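Local coordinates for aspartate aminotransferase (Thermotoga maritima, PDB 1O4S), which catalyses the pyridoxal-phosphate-dependent transfer of an amino group from L-aspartate to 2-oxoglutarate, giving oxaloacetate and L-glutamate, and works as a homodimer, at residues E20-K25 / Y138-I143; E127-S132 / N150-F155; V134-I139 / S356-P361; P183-G188 / A326-F331. All coordinates share one frame; numbering follows the deposited sequence.

Interaction 1. Residues E20-K25 / Y138-I143; sequences EIPISK and YIPQII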
# COMPACT_ATOMS: atom_id res chain seq x y z
N GLU B 20 -18.81 -8.25 2.36
CA GLU B 20 -18.51 -9.46 1.58
C GLU B 20 -17.19 -10.12 1.97
O GLU B 20 -16.97 -11.26 1.59
CB GLU B 20 -18.54 -9.16 0.06
CG GLU B 20 -19.96 -8.94 -0.48
CD GLU B 20 -20.04 -8.18 -1.81
OE1 GLU B 20 -21.17 -7.76 -2.15
OE2 GLU B 20 -19.01 -7.99 -2.51
N ILE B 21 -16.33 -9.41 2.71
CA ILE B 21 -15.06 -9.99 3.16
C ILE B 21 -15.33 -10.95 4.30
O ILE B 21 -15.99 -10.57 5.26
CB ILE B 21 -14.07 -8.90 3.63
CG1 ILE B 21 -13.50 -8.15 2.43
CG2 ILE B 21 -12.91 -9.53 4.40
CD1 ILE B 21 -12.77 -6.90 2.81
N PRO B 22 -14.79 -12.16 4.24
CA PRO B 22 -15.02 -13.13 5.34
C PRO B 22 -14.55 -12.59 6.71
O PRO B 22 -13.56 -11.85 6.81
CB PRO B 22 -14.24 -14.39 4.90
CG PRO B 22 -13.38 -13.98 3.74
CD PRO B 22 -13.95 -12.73 3.16
N ILE B 23 -15.30 -12.96 7.76
CA ILE B 23 -14.99 -12.55 9.14
C ILE B 23 -13.74 -13.30 9.63
O ILE B 23 -13.50 -14.47 9.27
CB ILE B 23 -16.23 -12.79 10.14
CG1 ILE B 23 -17.54 -12.18 9.61
CG2 ILE B 23 -15.94 -12.21 11.54
CD1 ILE B 23 -18.83 -12.63 10.39
N SER B 24 -12.93 -12.61 10.43
CA SER B 24 -11.82 -13.24 11.15
C SER B 24 -12.30 -14.33 12.13
O SER B 24 -13.14 -14.06 13.00
CB SER B 24 -11.08 -12.19 11.95
OG SER B 24 -9.85 -12.71 12.39
N LYS B 25 -11.75 -15.55 11.98
CA LYS B 25 -11.91 -16.64 12.99
C LYS B 25 -10.80 -16.59 14.04
O LYS B 25 -10.78 -17.40 14.97
CB LYS B 25 -11.92 -18.04 12.34
CG LYS B 25 -13.24 -18.47 11.70
CD LYS B 25 -13.21 -18.32 10.16
CE LYS B 25 -14.46 -18.95 9.46
NZ LYS B 25 -14.99 -20.18 10.13
N TYR B 138 -6.09 -14.10 0.50
CA TYR B 138 -6.34 -14.20 -0.92
C TYR B 138 -7.79 -13.83 -1.30
O TYR B 138 -8.04 -13.08 -2.27
CB TYR B 138 -6.05 -15.63 -1.41
CG TYR B 138 -4.61 -16.10 -1.36
CD1 TYR B 138 -3.55 -15.26 -1.69
CD2 TYR B 138 -4.32 -17.42 -1.03
CE1 TYR B 138 -2.25 -15.73 -1.69
CE2 TYR B 138 -3.04 -17.90 -1.01
CZ TYR B 138 -2.00 -17.06 -1.36
OH TYR B 138 -0.71 -17.56 -1.36
N ILE B 139 -8.73 -14.41 -0.56
CA ILE B 139 -10.12 -14.26 -0.87
C ILE B 139 -10.56 -12.80 -0.62
O ILE B 139 -11.18 -12.21 -1.48
CB ILE B 139 -10.97 -15.33 -0.09
CG1 ILE B 139 -10.73 -16.70 -0.77
CG2 ILE B 139 -12.46 -14.96 -0.06
CD1 ILE B 139 -11.35 -17.91 -0.06
N PRO B 140 -10.25 -12.24 0.54
CA PRO B 140 -10.46 -10.80 0.74
C PRO B 140 -9.96 -9.97 -0.45
O PRO B 140 -10.72 -9.13 -0.90
CB PRO B 140 -9.68 -10.53 2.01
CG PRO B 140 -9.95 -11.81 2.81
CD PRO B 140 -9.76 -12.88 1.78
N GLN B 141 -8.77 -10.27 -0.97
CA GLN B 141 -8.18 -9.47 -2.06
C GLN B 141 -8.96 -9.62 -3.35
O GLN B 141 -9.26 -8.63 -4.05
CB GLN B 141 -6.72 -9.86 -2.29
CG GLN B 141 -5.78 -9.48 -1.17
CD GLN B 141 -4.35 -9.90 -1.43
OE1 GLN B 141 -4.12 -10.81 -2.21
NE2 GLN B 141 -3.40 -9.23 -0.79
N ILE B 142 -9.34 -10.86 -3.65
CA ILE B 142 -10.09 -11.12 -4.87
C ILE B 142 -11.45 -10.45 -4.77
O ILE B 142 -11.88 -9.84 -5.75
CB ILE B 142 -10.24 -12.65 -5.13
CG1 ILE B 142 -8.86 -13.25 -5.41
CG2 ILE B 142 -11.23 -12.91 -6.25
CD1 ILE B 142 -8.75 -14.71 -5.01
N ILE B 143 -12.10 -10.55 -3.60
CA ILE B 143 -13.34 -9.83 -3.34
C ILE B 143 -13.19 -8.31 -3.55
O ILE B 143 -13.98 -7.72 -4.25
CB ILE B 143 -13.88 -10.06 -1.88
CG1 ILE B 143 -14.37 -11.50 -1.64
CG2 ILE B 143 -15.02 -9.09 -1.60
CD1 ILE B 143 -14.89 -12.16 -2.83
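P22 and P140 meet with their rings at about a right angle, a crossing of two prolines within an apolar seam between an irregular N-terminal segment and the short helix 138-144. P22 turns its ring toward the helix so that CD rests 4.1 Å from P140 CG, while P22 CG comes 4.0 Å from I139 CG2, the two side chains crossing obliquely. The ring of P22 therefore touches two successive helix residues with neighbouring atoms. I21 approaches P140 from a different direction: its CG2 branch, anti to the backbone N, lies 4.1 Å from P140 CG, and the two side chains again cross at about a right angle. At the far end I143 heads toward the segment, and its CG2, anti to the backbone N, packs 3.9 Å from E20 CB. The same methyl lies 4.4 Å from I21 CG1. E20 thus contributes its first methylene, and its chain runs on extended beyond CG; the residue is exposed. P140 and I143 fall on the same side of the helix, whose turn is closed by I143 N bonding to I139 O. The segment 20-25 links helix 16-19 to helix 27-38 and passes across helix 138-144; H274 of the second subunit packs on I21 and P140, while on another side of the helix I142 packs against strands 127-132 and 148-153.

Interaction 2. Residues E127-S132 / N150-F155; sequences EVIVFS and NVVETF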
# COMPACT_ATOMS: atom_id res chain seq x y z
N GLU B 127 -13.56 -14.99 -12.33
CA GLU B 127 -13.34 -16.02 -11.32
C GLU B 127 -11.85 -16.41 -11.16
O GLU B 127 -11.09 -16.51 -12.13
CB GLU B 127 -14.16 -17.27 -11.68
CG GLU B 127 -13.70 -18.56 -11.01
CD GLU B 127 -14.55 -19.75 -11.41
OE1 GLU B 127 -14.04 -20.65 -12.14
OE2 GLU B 127 -15.73 -19.75 -11.02
N VAL B 128 -11.46 -16.61 -9.91
CA VAL B 128 -10.15 -17.15 -9.58
C VAL B 128 -10.38 -18.46 -8.84
O VAL B 128 -11.12 -18.49 -7.86
CB VAL B 128 -9.31 -16.20 -8.67
CG1 VAL B 128 -7.94 -16.79 -8.41
CG2 VAL B 128 -9.17 -14.81 -9.30
N ILE B 129 -9.72 -19.52 -9.32
CA ILE B 129 -9.69 -20.79 -8.59
C ILE B 129 -8.60 -20.72 -7.52
O ILE B 129 -7.46 -20.36 -7.81
CB ILE B 129 -9.45 -21.95 -9.57
CG1 ILE B 129 -10.73 -22.18 -10.38
CG2 ILE B 129 -9.04 -23.24 -8.83
CD1 ILE B 129 -10.53 -22.93 -11.64
N VAL B 130 -8.96 -21.05 -6.27
CA VAL B 130 -7.97 -21.18 -5.20
C VAL B 130 -8.10 -22.58 -4.59
O VAL B 130 -9.09 -23.27 -4.79
CB VAL B 130 -8.12 -20.10 -4.11
CG1 VAL B 130 -8.24 -18.71 -4.75
CG2 VAL B 130 -9.31 -20.36 -3.24
N PHE B 131 -7.06 -23.00 -3.87
CA PHE B 131 -6.97 -24.32 -3.31
C PHE B 131 -6.93 -24.22 -1.80
O PHE B 131 -6.07 -23.54 -1.25
CB PHE B 131 -5.72 -25.04 -3.85
CG PHE B 131 -5.72 -25.22 -5.34
CD1 PHE B 131 -4.96 -24.39 -6.16
CD2 PHE B 131 -6.55 -26.18 -5.93
CE1 PHE B 131 -4.98 -24.53 -7.55
CE2 PHE B 131 -6.58 -26.32 -7.34
CZ PHE B 131 -5.78 -25.49 -8.14
N SER B 132 -7.87 -24.87 -1.12
CA SER B 132 -7.88 -24.89 0.33
C SER B 132 -7.21 -26.21 0.74
O SER B 132 -7.20 -27.13 -0.05
CB SER B 132 -9.31 -24.79 0.85
OG SER B 132 -10.04 -25.97 0.54
N ASN B 150 -13.64 -19.63 -6.72
CA ASN B 150 -13.99 -21.03 -6.71
C ASN B 150 -12.92 -21.73 -5.88
O ASN B 150 -11.77 -21.82 -6.30
CB ASN B 150 -14.06 -21.58 -8.15
CG ASN B 150 -14.88 -22.85 -8.27
OD1 ASN B 150 -15.08 -23.60 -7.30
ND2 ASN B 150 -15.37 -23.13 -9.49
N VAL B 151 -13.30 -22.19 -4.69
CA VAL B 151 -12.38 -22.85 -3.77
C VAL B 151 -12.40 -24.33 -4.06
O VAL B 151 -13.45 -24.97 -4.02
CB VAL B 151 -12.81 -22.64 -2.30
CG1 VAL B 151 -11.81 -23.29 -1.36
CG2 VAL B 151 -12.98 -21.15 -1.99
N VAL B 152 -11.23 -24.87 -4.37
CA VAL B 152 -11.08 -26.27 -4.69
C VAL B 152 -10.39 -26.86 -3.48
O VAL B 152 -9.22 -26.57 -3.23
CB VAL B 152 -10.25 -26.49 -5.98
CG1 VAL B 152 -9.95 -27.97 -6.19
CG2 VAL B 152 -10.98 -25.91 -7.18
N GLU B 153 -11.14 -27.68 -2.73
CA GLU B 153 -10.63 -28.32 -1.54
C GLU B 153 -9.66 -29.48 -1.86
O GLU B 153 -9.90 -30.27 -2.77
CB GLU B 153 -11.79 -28.84 -0.71
CG GLU B 153 -11.39 -29.29 0.69
CD GLU B 153 -12.56 -29.88 1.47
OE1 GLU B 153 -12.37 -30.18 2.68
OE2 GLU B 153 -13.65 -30.06 0.88
N THR B 154 -8.58 -29.54 -1.08
CA THR B 154 -7.62 -30.63 -1.10
C THR B 154 -7.61 -31.32 0.25
O THR B 154 -8.07 -30.78 1.25
CB THR B 154 -6.18 -30.16 -1.46
OG1 THR B 154 -5.67 -29.26 -0.46
CG2 THR B 154 -6.14 -29.36 -2.75
N PHE B 155 -7.06 -32.52 0.26
CA PHE B 155 -7.27 -33.46 1.37
C PHE B 155 -5.95 -34.00 1.89
O PHE B 155 -5.03 -34.21 1.11
CB PHE B 155 -8.20 -34.61 0.93
CG PHE B 155 -9.52 -34.12 0.41
CD1 PHE B 155 -10.55 -33.78 1.28
CD2 PHE B 155 -9.72 -33.94 -0.96
CE1 PHE B 155 -11.75 -33.28 0.81
CE2 PHE B 155 -10.93 -33.44 -1.44
CZ PHE B 155 -11.95 -33.11 -0.55
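Five backbone hydrogen bonds zip strand 127-132 to the segment 150-155 in parallel register, I129 beside N150 and S132 beside E153. The bonds pass back and forth: V128 O accepts from N150 N, V130 N gives to N150 O, and V130 O receives V152 N in the shortest of the five, 2.7 Å, with the donor nearly along the C=O axis. S132 N then bonds V152 O. At the end of the ladder S132 O is gripped twice by T154, by its backbone N at 3.0 Å and by its hydroxyl OG1 at 2.7 Å. The hydroxyl lies in the carbonyl plane on a lone pair, whereas the N-H comes from above that plane, so the two donors reach the oxygen from different directions.

Beyond the backbone, one face carries I129, F131 and V152: I129 CG2 meets V152 CG2 at 3.7 Å, and F131 CD2 lies equally far from V152 CB. On the other, V151 CG1 packs 3.7 Å from S132 CB. The carboxylate of E153 is held by K360. This is a right-handed beta-alpha-beta unit, with helix 138-144 covering V128, V130 and V151, helix 164-170 packing on F131 and V152, and strand 175-180 flanking strand 127-132.

Interaction 3. Residues V134-I139 / S356-P361; sequences VWVSYI and SAFLKP. With PLP (pyridoxal-5'-phosphate), chain M; SO4 (sulfate ion), chain K; SO4 (sulfate ion), chain L.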
# COMPACT_ATOMS: atom_id res chain seq x y z
N VAL B 134 -6.40 -22.75 2.58
CA VAL B 134 -6.00 -21.53 1.86
C VAL B 134 -5.64 -20.39 2.80
O VAL B 134 -6.33 -20.16 3.77
CB VAL B 134 -7.09 -21.09 0.85
CG1 VAL B 134 -8.33 -20.58 1.58
CG2 VAL B 134 -6.57 -20.04 -0.14
N TRP B 135 -4.54 -19.69 2.50
CA TRP B 135 -4.13 -18.52 3.29
C TRP B 135 -5.26 -17.46 3.37
O TRP B 135 -6.02 -17.24 2.43
CB TRP B 135 -2.86 -17.90 2.70
CG TRP B 135 -2.30 -16.77 3.49
CD1 TRP B 135 -2.05 -16.75 4.85
CD2 TRP B 135 -1.89 -15.50 2.99
NE1 TRP B 135 -1.52 -15.53 5.20
CE2 TRP B 135 -1.40 -14.75 4.08
CE3 TRP B 135 -1.88 -14.90 1.72
CZ2 TRP B 135 -0.91 -13.43 3.95
CZ3 TRP B 135 -1.38 -13.56 1.59
CH2 TRP B 135 -0.90 -12.87 2.69
N VAL B 136 -5.32 -16.79 4.51
CA VAL B 136 -6.45 -15.95 4.86
C VAL B 136 -6.69 -14.69 4.02
O VAL B 136 -7.77 -14.13 4.10
CB VAL B 136 -6.40 -15.54 6.35
CG1 VAL B 136 -6.54 -16.76 7.22
CG2 VAL B 136 -5.11 -14.79 6.68
N SER B 137 -5.72 -14.26 3.22
CA SER B 137 -5.84 -12.93 2.60
C SER B 137 -6.25 -12.95 1.14
O SER B 137 -6.72 -11.96 0.60
CB SER B 137 -4.51 -12.15 2.75
OG SER B 137 -4.57 -11.27 3.88
N TYR B 138 -6.09 -14.10 0.50
CA TYR B 138 -6.34 -14.20 -0.92
C TYR B 138 -7.79 -13.83 -1.30
O TYR B 138 -8.04 -13.08 -2.27
CB TYR B 138 -6.05 -15.63 -1.41
CG TYR B 138 -4.61 -16.10 -1.36
CD1 TYR B 138 -3.55 -15.26 -1.69
CD2 TYR B 138 -4.32 -17.42 -1.03
CE1 TYR B 138 -2.25 -15.73 -1.69
CE2 TYR B 138 -3.04 -17.90 -1.01
CZ TYR B 138 -2.00 -17.06 -1.36
OH TYR B 138 -0.71 -17.56 -1.36
N ILE B 139 -8.73 -14.41 -0.56
CA ILE B 139 -10.12 -14.26 -0.87
C ILE B 139 -10.56 -12.80 -0.62
O ILE B 139 -11.18 -12.21 -1.48
CB ILE B 139 -10.97 -15.33 -0.09
CG1 ILE B 139 -10.73 -16.70 -0.77
CG2 ILE B 139 -12.46 -14.96 -0.06
CD1 ILE B 139 -11.35 -17.91 -0.06
N SER B 356 -10.19 -23.93 10.47
CA SER B 356 -11.34 -23.14 9.99
C SER B 356 -10.95 -21.81 9.33
O SER B 356 -11.58 -21.37 8.37
CB SER B 356 -12.27 -22.77 11.15
OG SER B 356 -12.92 -23.87 11.66
N ALA B 357 -9.94 -21.16 9.88
CA ALA B 357 -9.46 -19.91 9.31
C ALA B 357 -8.98 -20.08 7.85
O ALA B 357 -9.02 -19.14 7.04
CB ALA B 357 -8.38 -19.36 10.18
N PHE B 358 -8.54 -21.28 7.51
CA PHE B 358 -8.00 -21.62 6.20
C PHE B 358 -9.00 -22.44 5.35
O PHE B 358 -8.62 -23.09 4.36
CB PHE B 358 -6.70 -22.38 6.41
CG PHE B 358 -5.74 -21.69 7.36
CD1 PHE B 358 -4.88 -20.70 6.90
CD2 PHE B 358 -5.71 -22.02 8.72
CE1 PHE B 358 -3.96 -20.04 7.79
CE2 PHE B 358 -4.82 -21.37 9.62
CZ PHE B 358 -3.95 -20.37 9.13
N LEU B 359 -10.27 -22.40 5.76
CA LEU B 359 -11.37 -23.16 5.15
C LEU B 359 -11.21 -24.67 5.20
O LEU B 359 -11.73 -25.38 4.34
CB LEU B 359 -11.63 -22.70 3.71
CG LEU B 359 -11.77 -21.18 3.56
CD1 LEU B 359 -12.21 -20.79 2.13
CD2 LEU B 359 -12.73 -20.63 4.62
N LYS B 360 -10.51 -25.17 6.21
CA LYS B 360 -10.34 -26.60 6.41
C LYS B 360 -10.53 -26.95 7.89
O LYS B 360 -9.55 -27.10 8.64
CB LYS B 360 -8.96 -27.07 5.93
CG LYS B 360 -8.84 -28.60 5.90
CD LYS B 360 -9.43 -29.18 4.63
CE LYS B 360 -9.40 -30.69 4.69
NZ LYS B 360 -9.75 -31.30 3.40
N PRO B 361 -11.80 -27.07 8.29
CA PRO B 361 -12.15 -27.45 9.67
C PRO B 361 -11.61 -28.82 10.09
O PRO B 361 -11.32 -29.67 9.26
CB PRO B 361 -13.68 -27.44 9.66
CG PRO B 361 -14.05 -26.53 8.48
CD PRO B 361 -13.00 -26.83 7.46
N1 PLP M . 1.62 -15.44 0.99
C2 PLP M . 1.61 -16.27 2.10
C2A PLP M . 0.86 -17.56 1.94
C3 PLP M . 2.23 -15.89 3.30
O3 PLP M . 2.22 -16.64 4.27
C4 PLP M . 2.93 -14.68 3.37
C4A PLP M . 3.65 -14.27 4.68
C5 PLP M . 2.93 -13.87 2.20
C6 PLP M . 2.27 -14.27 1.04
C5A PLP M . 3.62 -12.53 2.05
O4P PLP M . 3.61 -11.51 3.03
P PLP M . 4.43 -10.15 2.84
O1P PLP M . 4.90 -9.92 4.23
O2P PLP M . 5.50 -10.33 1.84
O3P PLP M . 3.32 -9.25 2.46
S SO4 K . -0.66 -15.87 8.68
O1 SO4 K . 0.09 -16.90 7.94
O2 SO4 K . -2.07 -16.03 8.31
O3 SO4 K . -0.48 -15.92 10.15
O4 SO4 K . -0.13 -14.58 8.27
S SO4 L . -9.01 -34.92 4.91
O1 SO4 L . -8.50 -33.60 4.52
O2 SO4 L . -9.09 -35.02 6.38
O3 SO4 L . -10.37 -35.00 4.36
O4 SO4 L . -8.19 -35.98 4.30
O HOH W 1 -8.63 -18.56 4.63
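A single water bridges two backbone carbonyls here, donating to V134 O at 2.9 Å and to A357 O at 2.5 Å, so that two acceptors face each other across the contact without meeting. Beside this bridge runs the direct bond between the segments: V134 N gives its hydrogen to F358 O at 2.9 Å, in the carbonyl plane on a lone pair, with a nearly straight N-H...O angle of 162°. V134 O also sits at the edge of the F358 ring, near its plane, 3.5 Å from CD1.

Other side chains close in alongside. L359 sends CD1 to the tip of I139, where the two CD1 atoms meet end to end at 3.7 Å; V134 CG1 lies side by side with the same leucine branch. V136 CG1 lies 3.4 Å from A357 O and also reaches A357 CB and the F358 ring.

W135 leaves the backbone away from 356-361, and its indole lies over PLP. Its CG is anti to the backbone N (chi1 -175°), which lays the indole against the pyridine, C2 of the cofactor standing 3.6 Å above the ring plane, while S137 CB covers the opposite face. Weak hydrogen bonds run from W135 NE1 to O2 and O4 of a sulfate, which R365 and N185 also hold.

Since W135, N185 and R365 are, by similarity, binding residues for L-aspartate, the sulfate probably marks where a substrate carboxylate would lie. The indole lying over the pyridine would be expected to help hold the cofactor's plane, and the backbone bond at V134 ties its loop to the segment preceding R365.

Interaction 4. Residues P183-G188 / A326-F331; sequences PNNPTG and AFYLFF. With PLP (pyridoxal-5'-phosphate), chain M; SO4 (sulfate ion), chain K.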
# COMPACT_ATOMS: atom_id res chain seq x y z
N PRO B 183 5.86 -23.26 -1.72
CA PRO B 183 5.33 -24.00 -0.55
C PRO B 183 4.13 -23.36 0.15
O PRO B 183 3.96 -22.12 0.18
CB PRO B 183 6.53 -24.06 0.43
CG PRO B 183 7.75 -23.76 -0.42
CD PRO B 183 7.25 -22.82 -1.51
N ASN B 184 3.30 -24.21 0.73
CA ASN B 184 1.94 -23.83 1.10
C ASN B 184 1.82 -23.36 2.53
O ASN B 184 2.41 -23.92 3.44
CB ASN B 184 1.00 -25.02 0.87
CG ASN B 184 -0.44 -24.66 1.10
OD1 ASN B 184 -1.05 -25.07 2.09
ND2 ASN B 184 -1.01 -23.88 0.18
N ASN B 185 1.07 -22.28 2.71
CA ASN B 185 0.57 -21.88 4.00
C ASN B 185 -0.94 -22.22 3.96
O ASN B 185 -1.65 -21.63 3.12
CB ASN B 185 0.82 -20.38 4.17
CG ASN B 185 0.35 -19.84 5.49
OD1 ASN B 185 -0.28 -20.53 6.27
ND2 ASN B 185 0.67 -18.58 5.76
N PRO B 186 -1.49 -23.06 4.85
CA PRO B 186 -0.89 -23.53 6.12
C PRO B 186 -0.30 -24.93 6.21
O PRO B 186 0.07 -25.32 7.30
CB PRO B 186 -2.10 -23.50 7.03
CG PRO B 186 -3.21 -24.04 6.13
CD PRO B 186 -2.89 -23.51 4.74
N THR B 187 -0.21 -25.67 5.12
CA THR B 187 0.10 -27.09 5.21
C THR B 187 1.57 -27.41 5.13
O THR B 187 1.98 -28.46 5.55
CB THR B 187 -0.61 -27.91 4.12
OG1 THR B 187 -0.17 -27.50 2.82
CG2 THR B 187 -2.13 -27.72 4.15
N GLY B 188 2.35 -26.51 4.55
CA GLY B 188 3.73 -26.76 4.27
C GLY B 188 4.02 -27.67 3.12
O GLY B 188 5.16 -28.05 2.95
N ALA B 326 8.00 -23.89 4.09
CA ALA B 326 7.41 -22.89 4.99
C ALA B 326 7.71 -23.30 6.44
O ALA B 326 8.67 -24.01 6.68
CB ALA B 326 5.90 -22.68 4.71
N PHE B 327 6.95 -22.79 7.41
CA PHE B 327 7.23 -23.12 8.80
C PHE B 327 5.98 -23.41 9.59
O PHE B 327 5.88 -23.10 10.79
CB PHE B 327 8.11 -22.07 9.48
CG PHE B 327 7.71 -20.64 9.23
CD1 PHE B 327 6.68 -20.05 9.95
CD2 PHE B 327 8.41 -19.87 8.31
CE1 PHE B 327 6.34 -18.71 9.72
CE2 PHE B 327 8.07 -18.55 8.09
CZ PHE B 327 7.04 -17.98 8.79
N TYR B 328 5.05 -24.08 8.89
CA TYR B 328 3.78 -24.54 9.44
C TYR B 328 3.62 -26.07 9.40
O TYR B 328 4.19 -26.79 8.54
CB TYR B 328 2.62 -23.91 8.68
CG TYR B 328 2.83 -22.46 8.43
CD1 TYR B 328 2.73 -21.55 9.47
CD2 TYR B 328 3.23 -21.99 7.18
CE1 TYR B 328 2.97 -20.22 9.27
CE2 TYR B 328 3.46 -20.66 6.96
CZ TYR B 328 3.33 -19.77 8.03
OH TYR B 328 3.51 -18.40 7.86
N LEU B 329 2.84 -26.55 10.36
CA LEU B 329 2.43 -27.92 10.42
C LEU B 329 0.91 -27.90 10.65
O LEU B 329 0.42 -27.30 11.61
CB LEU B 329 3.20 -28.65 11.52
CG LEU B 329 3.10 -30.17 11.40
CD1 LEU B 329 4.39 -30.87 11.79
CD2 LEU B 329 1.94 -30.68 12.23
N PHE B 330 0.17 -28.55 9.75
CA PHE B 330 -1.29 -28.53 9.79
C PHE B 330 -1.81 -29.91 10.24
O PHE B 330 -1.92 -30.83 9.43
CB PHE B 330 -1.79 -28.15 8.39
CG PHE B 330 -3.17 -27.53 8.36
CD1 PHE B 330 -4.16 -28.06 7.56
CD2 PHE B 330 -3.45 -26.38 9.09
CE1 PHE B 330 -5.41 -27.49 7.52
CE2 PHE B 330 -4.68 -25.80 9.05
CZ PHE B 330 -5.67 -26.35 8.27
N PHE B 331 -2.12 -30.06 11.51
CA PHE B 331 -2.49 -31.39 12.00
C PHE B 331 -3.97 -31.56 12.30
O PHE B 331 -4.70 -30.59 12.39
CB PHE B 331 -1.58 -31.87 13.15
CG PHE B 331 -1.71 -31.11 14.46
CD1 PHE B 331 -0.86 -30.04 14.75
CD2 PHE B 331 -2.59 -31.53 15.45
CE1 PHE B 331 -0.92 -29.37 15.99
CE2 PHE B 331 -2.67 -30.87 16.69
CZ PHE B 331 -1.83 -29.80 16.96
N1 PLP M . 1.62 -15.44 0.99
C2 PLP M . 1.61 -16.27 2.10
C2A PLP M . 0.86 -17.56 1.94
C3 PLP M . 2.23 -15.89 3.30
O3 PLP M . 2.22 -16.64 4.27
C4 PLP M . 2.93 -14.68 3.37
C4A PLP M . 3.65 -14.27 4.68
C5 PLP M . 2.93 -13.87 2.20
C6 PLP M . 2.27 -14.27 1.04
C5A PLP M . 3.62 -12.53 2.05
O4P PLP M . 3.61 -11.51 3.03
P PLP M . 4.43 -10.15 2.84
O1P PLP M . 4.90 -9.92 4.23
O2P PLP M . 5.50 -10.33 1.84
O3P PLP M . 3.32 -9.25 2.46
S SO4 K . -0.66 -15.87 8.68
O1 SO4 K . 0.09 -16.90 7.94
O2 SO4 K . -2.07 -16.03 8.31
O3 SO4 K . -0.48 -15.92 10.15
O4 SO4 K . -0.13 -14.58 8.27
O HOH W 2 1.57 -30.09 7.51
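N185 lies flat on Y328, amide and phenol planes only 16° apart, and this stack is the close-packed centre of the contact. N185 CG is anti to the backbone N (chi1 -180°) and stands 3.5 Å from Y328 CE2, while F327 covers the other face of the phenol ring. So placed, N185 ND2 gives one N-H to O3 of PLP at 2.9 Å and the other to O1 of a bound sulfate at 2.8 Å, both bonds nearly straight. N185 OD1 accepts from R365, which by similarity binds L-aspartate as N185 does, so the whole amide is fixed in rotation. Donation to O3 would be expected to stabilise negative charge on that oxygen.

A second tight patch lies farther along the strand. P186, reached through a cis peptide bond, sets CG over the face of the F330 ring, 3.8 Å from its centroid, a CH-pi contact. P186 O is driven close to Y328 CB, at 3.2 Å, and is buried with no polar partner.

The backbones join more loosely. At T187 a water spans the gap, donating to T187 O at 2.6 Å and accepting from F330 N. The turn of the loop is shaped internally instead: N184 OD1 accepts from T187 N, an Asx motif, and also from T187 OG1.

The loop thus joins two parts of the fold: it leaves strand 175-180 of the large sheet for helix 193-206, and it rests on edge strand 328-332 of the small sheet, whose neighbour 363-367 carries R365 and whose other side, through L329, packs on helix 296-315.

In the fold
From the N terminus, the segment 20-25 is the first to find its partner, closing a long loop at helix 138-144 in interaction 1. Interaction 2 crosses it: strand 127-132 lies within that loop, yet pairs beyond the helix with 150-155. Interaction 3 starts just before helix 138-144, shares Y138 and I139 with interaction 1 and spans 216 residues to 356-361; it also crosses interaction 2, to which K360 is tied through E153 and T154. Interaction 4 falls wholly within the span of interaction 3, and the two meet at PLP, where W135 touches N185, while interactions 1 and 2 tie in the N-terminal segment and the edge of the seven-stranded sheet.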